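Local coordinates for protein trimeric intracellular cation channel type 1B.2 (PDB 5EIK) that forms a homotrimeric potassium channel of intracellular membranes, thought to supply counter-ion current during calcium release from internal stores, and binds phosphatidylinositol 4,5-bisphosphate, at the interface of chains A and B. Sequence-based numbering; all coordinates share one arbitrary frame. Chains: chain A/B, Uncharacterized protein Y57A10A.28.

Contact 1: the interface of chains A and B. Residues chain A 79, 84-86; chain B 79-80, 82.
A:Ile85 and A:Ile86 meet the end of helix 72-81 of the neighbouring subunit, where B:Phe79 and B:Leu80 offer both side chains and backbone carbonyls. One hydrogen bond gives the contact its polar register: the amide N of A:Ile86 donates to the backbone O of B:Leu80 over 3.1 Å. The donor lies in the carbonyl plane, although the 142° angle at the hydrogen makes the bond bent rather than straight. This carbonyl belongs to the last turn of its helix, where a partner from another chain can serve in place of a further turn.

Beside that bond, A:Ile85 reaches over the ring of B:Phe79. Its CG1 branch sits above one face, displaced toward the rim, and comes within 3.9 Å of CZ of B:Phe79. That branch lies anti to the carbonyl carbon (chi1 -59°), which carries it onto the ring and also brings CG1 to 3.3 Å from the backbone O of B:Phe79, a snug van der Waals contact. On the other flank, CD1 of A:Ile86 leans against CB of B:Leu80 at 4.1 Å, the two side chains crossing at a slant.

A thinner contact joins the two copies of one residue: CD1 of A:Phe79 approaches CE1 of B:Phe79 at 4.1 Å, with the side chains roughly perpendicular. Backbone features help set up these contacts. A:Pro84 restricts the chain just before the isoleucines, and its CA also packs across the interface, 3.9 Å from CA of B:Gly82. The glycine has a positive phi (75°), a left-handed backbone turn suited to ending a helix, and it presents no side chain to its neighbour.

In the fold, the patch lies at the presumed lumenal end of the discontinuous second transmembrane segment, where one subunit's post-helical loop covers the next subunit's helix end within the homotrimer.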
loop_
_atom_site.group_PDB
_atom_site.type_symbol
_atom_site.label_atom_id
_atom_site.label_comp_id
_atom_site.label_asym_id
_atom_site.label_seq_id
_atom_site.Cartn_x
_atom_site.Cartn_y
_atom_site.Cartn_z
ATOM N N PHE A 79 6.675 2.030 -7.279
ATOM C CA PHE A 79 6.445 2.032 -5.848
ATOM C C PHE A 79 7.762 1.805 -5.092
ATOM O O PHE A 79 8.071 2.526 -4.150
ATOM C CB PHE A 79 5.437 0.945 -5.480
ATOM C CG PHE A 79 5.245 0.772 -4.000
ATOM C CD1 PHE A 79 4.588 1.737 -3.245
ATOM C CD2 PHE A 79 5.745 -0.353 -3.357
ATOM C CE1 PHE A 79 4.438 1.587 -1.863
ATOM C CE2 PHE A 79 5.603 -0.510 -1.978
ATOM C CZ PHE A 79 4.948 0.461 -1.233
ATOM N N PRO A 84 6.626 8.455 -9.095
ATOM C CA PRO A 84 5.164 8.598 -9.079
ATOM C C PRO A 84 4.520 7.290 -9.538
ATOM O O PRO A 84 4.857 6.776 -10.602
ATOM C CB PRO A 84 4.924 9.748 -10.055
ATOM C CG PRO A 84 6.138 10.610 -9.830
ATOM C CD PRO A 84 7.262 9.582 -9.797
ATOM N N ILE A 85 3.607 6.753 -8.730
ATOM C CA ILE A 85 2.933 5.494 -9.052
ATOM C C ILE A 85 2.199 5.584 -10.381
ATOM O O ILE A 85 1.992 4.593 -11.069
ATOM C CB ILE A 85 1.886 5.127 -7.974
ATOM C CG1 ILE A 85 2.561 4.993 -6.613
ATOM C CG2 ILE A 85 1.220 3.806 -8.321
ATOM C CD1 ILE A 85 3.584 3.883 -6.554
ATOM N N ILE A 86 1.811 6.802 -10.718
ATOM C CA ILE A 86 1.072 7.113 -11.915
ATOM C C ILE A 86 1.902 7.067 -13.205
ATOM O O ILE A 86 1.348 6.947 -14.299
ATOM C CB ILE A 86 0.401 8.514 -11.727
ATOM C CG1 ILE A 86 -1.055 8.433 -12.137
ATOM C CG2 ILE A 86 1.158 9.603 -12.495
ATOM C CD1 ILE A 86 -1.813 7.393 -11.374
ATOM N N PHE B 79 -0.256 9.657 -2.887
ATOM C CA PHE B 79 0.245 8.337 -3.211
ATOM C C PHE B 79 0.403 8.179 -4.731
ATOM O O PHE B 79 1.436 7.719 -5.205
ATOM C CB PHE B 79 -0.705 7.270 -2.671
ATOM C CG PHE B 79 -0.346 5.871 -3.085
ATOM C CD1 PHE B 79 0.776 5.236 -2.565
ATOM C CD2 PHE B 79 -1.123 5.196 -4.017
ATOM C CE1 PHE B 79 1.125 3.946 -2.975
ATOM C CE2 PHE B 79 -0.782 3.910 -4.435
ATOM C CZ PHE B 79 0.342 3.286 -3.912
ATOM N N LEU B 80 -0.610 8.580 -5.491
ATOM C CA LEU B 80 -0.557 8.453 -6.943
ATOM C C LEU B 80 0.500 9.331 -7.603
ATOM O O LEU B 80 1.145 8.919 -8.569
ATOM C CB LEU B 80 -1.920 8.778 -7.555
ATOM C CG LEU B 80 -3.099 7.919 -7.096
ATOM C CD1 LEU B 80 -4.345 8.404 -7.803
ATOM C CD2 LEU B 80 -2.837 6.442 -7.396
ATOM N N GLY B 82 3.269 10.449 -6.160
ATOM C CA GLY B 82 4.597 10.261 -5.605
ATOM C C GLY B 82 5.030 11.374 -4.663
ATOM O O GLY B 82 6.219 11.607 -4.481
#

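Contact 2: the interface of chains A and B. Residues chain A 57-58, 60; chain B 196.
Helix 194-209 of chain B sends one long side chain to the junction in chain A where helix 51-57 ends and helix 59-70 begins. The reaching residue is B:Lys196, whose ammonium NZ donates a hydrogen bond to the backbone O of A:Lys57 at 3.2 Å. The approach is oblique, with the donor tilted 26° from the carbonyl plane. Since A:Lys57 closes its helix, its carbonyl lies at the helix's partly negative end, which may favour a cationic partner.

The lysine gets there by a kinked route: its chain starts anti to the backbone N and then folds at chi3 (-62°), turning the terminal amine toward chain A. Along the way its aliphatic stretch passes the ring of A:Phe60, with CG of B:Lys196 at 4.3 Å from CD2 of the phenylalanine, a loose apolar support. The imidazole of A:His58 stands across the end of the lysine, their side chains at about a right angle and NZ lying obliquely above the ring's rim near CD2. The modelled separation there is too short to be trusted, so the exact pose is doubtful. The side chain of A:Lys57 heads elsewhere, and the contact described here is made by its backbone carbonyl.

Replacing B:Lys196 by an alanine would probably leave the A:Lys57 carbonyl without its donor from chain B and open a gap beside A:Phe60.

The site lies near the presumed cytoplasmic ends of two transmembrane segments, the second of chain A and the sixth of chain B, tying adjacent subunits of the trimer.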
loop_
_atom_site.group_PDB
_atom_site.type_symbol
_atom_site.label_atom_id
_atom_site.label_comp_id
_atom_site.label_asym_id
_atom_site.label_seq_id
_atom_site.Cartn_x
_atom_site.Cartn_y
_atom_site.Cartn_z
ATOM N N LYS A 57 -22.021 -3.390 -16.277
ATOM C CA LYS A 57 -22.570 -2.510 -15.251
ATOM C C LYS A 57 -21.501 -1.603 -14.646
ATOM O O LYS A 57 -21.803 -0.490 -14.225
ATOM C CB LYS A 57 -23.233 -3.330 -14.142
ATOM C CG LYS A 57 -24.512 -4.022 -14.575
ATOM C CD LYS A 57 -25.095 -4.875 -13.462
ATOM C CE LYS A 57 -26.367 -5.589 -13.913
ATOM N NZ LYS A 57 -26.142 -6.511 -15.071
ATOM N N HIS A 58 -20.256 -2.076 -14.602
ATOM C CA HIS A 58 -19.162 -1.282 -14.043
ATOM C C HIS A 58 -17.950 -1.276 -14.972
ATOM O O HIS A 58 -16.880 -1.775 -14.632
ATOM C CB HIS A 58 -18.752 -1.836 -12.680
ATOM C CG HIS A 58 -19.904 -2.104 -11.768
ATOM N ND1 HIS A 58 -20.665 -3.252 -11.850
ATOM C CD2 HIS A 58 -20.439 -1.371 -10.765
ATOM C CE1 HIS A 58 -21.616 -3.214 -10.936
ATOM N NE2 HIS A 58 -21.502 -2.081 -10.263
ATOM N N PHE A 60 -15.919 1.212 -15.968
ATOM C CA PHE A 60 -14.763 1.956 -15.492
ATOM C C PHE A 60 -13.959 1.096 -14.524
ATOM O O PHE A 60 -12.727 1.031 -14.603
ATOM C CB PHE A 60 -15.199 3.250 -14.806
ATOM C CG PHE A 60 -15.919 4.206 -15.715
ATOM C CD1 PHE A 60 -15.355 4.590 -16.924
ATOM C CD2 PHE A 60 -17.153 4.738 -15.356
ATOM C CE1 PHE A 60 -16.004 5.492 -17.766
ATOM C CE2 PHE A 60 -17.812 5.643 -16.195
ATOM C CZ PHE A 60 -17.231 6.020 -17.403
ATOM N N LYS B 196 -18.893 6.432 -9.326
ATOM C CA LYS B 196 -19.161 6.479 -10.756
ATOM C C LYS B 196 -19.443 7.954 -11.112
ATOM O O LYS B 196 -19.076 8.430 -12.189
ATOM C CB LYS B 196 -20.365 5.598 -11.099
ATOM C CG LYS B 196 -20.382 5.090 -12.522
ATOM C CD LYS B 196 -21.097 3.744 -12.604
ATOM C CE LYS B 196 -20.372 2.691 -11.763
ATOM N NZ LYS B 196 -21.084 1.385 -11.702
#

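Contact 1 and contact 2 are about 23 Å apart between the centres of their C-alpha atoms and share no residues, but both involve the second transmembrane segment of chain A. Contact 1 draws on its helix 72-81 and the loop beyond, contact 2 on the junction between helices 51-57 and 59-70. On chain B, the partners come from helix 72-81 in the first case and helix 194-209 in the second. The segment and the residues flanking it thus appear to meet the neighbouring subunit near both membrane faces. Such spacing may limit tilting between subunits, and the homotrimer repeats the pair at each junction.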